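Local atomic coordinates of ApaG protein (Pseudomonas aeruginosa, PDB entry 3NRF), a protein that is of unknown function and belongs to the DUF4354 family, with a largely antiparallel beta-sheet fold. Residues D91-Y94 against G95-L98. Numbering follows the deposited sequence.
Sequences DAVY and GASL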
loop_
_atom_site.group_PDB
_atom_site.type_symbol
_atom_site.label_atom_id
_atom_site.label_comp_id
_atom_site.label_asym_id
_atom_site.label_seq_id
_atom_site.Cartn_x
_atom_site.Cartn_y
_atom_site.Cartn_z
ATOM N N ASP B 91 -11.177 3.355 10.710
ATOM C CA ASP B 91 -10.334 3.418 9.546
ATOM C C ASP B 91 -10.594 4.653 8.675
ATOM O O ASP B 91 -9.940 4.803 7.650
ATOM C CB ASP B 91 -10.504 2.185 8.660
ATOM C CG ASP B 91 -9.820 0.966 9.208
ATOM O OD1 ASP B 91 -9.221 1.033 10.304
ATOM O OD2 ASP B 91 -9.859 -0.041 8.472
ATOM N N ALA B 92 -11.465 5.565 9.106
ATOM C CA ALA B 92 -11.876 6.667 8.185
ATOM C C ALA B 92 -10.737 7.551 7.723
ATOM O O ALA B 92 -10.773 8.041 6.560
ATOM C CB ALA B 92 -12.982 7.522 8.795
ATOM N N VAL B 93 -9.716 7.727 8.561
ATOM C CA VAL B 93 -8.607 8.569 8.161
ATOM C C VAL B 93 -7.884 8.046 6.940
ATOM O O VAL B 93 -7.214 8.803 6.239
ATOM C CB VAL B 93 -7.660 8.849 9.315
ATOM C CG1 VAL B 93 -6.818 7.569 9.667
ATOM C CG2 VAL B 93 -6.773 10.026 9.053
ATOM N N TYR B 94 -7.998 6.734 6.682
ATOM C CA TYR B 94 -7.362 6.165 5.498
ATOM C C TYR B 94 -7.972 6.634 4.227
ATOM O O TYR B 94 -7.308 6.540 3.143
ATOM C CB TYR B 94 -7.372 4.643 5.611
ATOM C CG TYR B 94 -6.556 4.207 6.801
ATOM C CD1 TYR B 94 -5.383 4.867 7.185
ATOM C CD2 TYR B 94 -6.908 3.090 7.544
ATOM C CE1 TYR B 94 -4.673 4.502 8.260
ATOM C CE2 TYR B 94 -6.130 2.669 8.624
ATOM C CZ TYR B 94 -5.004 3.386 8.992
ATOM O OH TYR B 94 -4.275 2.903 10.085
ATOM N N GLY B 95 -9.207 7.123 4.338
ATOM C CA GLY B 95 -9.929 7.745 3.237
ATOM C C GLY B 95 -9.657 9.247 3.094
ATOM O O GLY B 95 -10.297 9.878 2.247
ATOM N N ALA B 96 -8.783 9.812 3.937
ATOM C CA ALA B 96 -8.392 11.247 3.830
ATOM C C ALA B 96 -7.652 11.380 2.483
ATOM O O ALA B 96 -6.690 10.655 2.217
ATOM C CB ALA B 96 -7.521 11.667 4.945
ATOM N N SER B 97 -8.095 12.303 1.667
ATOM C CA SER B 97 -7.571 12.446 0.319
ATOM C C SER B 97 -7.257 13.899 -0.018
ATOM O O SER B 97 -7.005 14.257 -1.153
ATOM C CB SER B 97 -8.567 11.877 -0.676
ATOM O OG SER B 97 -9.831 12.534 -0.646
ATOM N N LEU B 98 -7.274 14.741 0.997
ATOM C CA LEU B 98 -7.016 16.176 0.848
ATOM C C LEU B 98 -6.445 16.706 2.139
ATOM O O LEU B 98 -6.940 16.339 3.211
ATOM C CB LEU B 98 -8.309 16.914 0.511
ATOM C CG LEU B 98 -8.185 18.396 0.225
ATOM C CD1 LEU B 98 -7.295 18.660 -1.003
ATOM C CD2 LEU B 98 -9.592 18.954 0.031
HETATM O O HOH W 1 -5.796 8.792 3.856
HETATM O O HOH W 2 -7.121 7.935 0.742
#
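G95 and A96 close a short 3-10 turn onto A92 and V93, in the connection between strands 79-88 and 98-102 of an antiparallel beta-sheet fold. Three successive i to i+3 backbone bonds are the evidence for the 3-10 assignment: Y94 N donates to D91 O at 2.9 Å, G95 N to A92 O at 2.9 Å, and A96 N to V93 O at 3.0 Å with an N-H...O angle of 158°.

Side chains add little across the turn. The methyl of A96 lies against the V93 carbonyl, its CB 3.2 Å from V93 O, whereas V93 CG2 comes no nearer than 4.5 Å to A96 CB, a loose apolar contact. Both side chains instead pack on F60 of strand 59-65. The closeness of Y94 CB to G95 N follows from the chain itself. Y94 CG lies anti to the carbonyl carbon (chi1 -63°), which carries the ring away from G95 and against R27 and Q29 of strand 24-37; its OH is hydrogen-bonded to G17 O of strand 7-21. D91 likewise turns from the turn: OD1 is hydrogen-bonded to S97 OG of a neighbouring subunit, with a long, weak ion pair to R27 NE of its own chain. Beyond A96 the chain enters a classic beta bulge, S97 and L98 both facing Q53.

Two waters extend the backbone bonding, each with more acceptors in reach than protons to give. One is placed to donate to V93 O and A96 O; the second, similarly placed, lies 2.8 Å from Y94 O and 3.1 Å from A96 O.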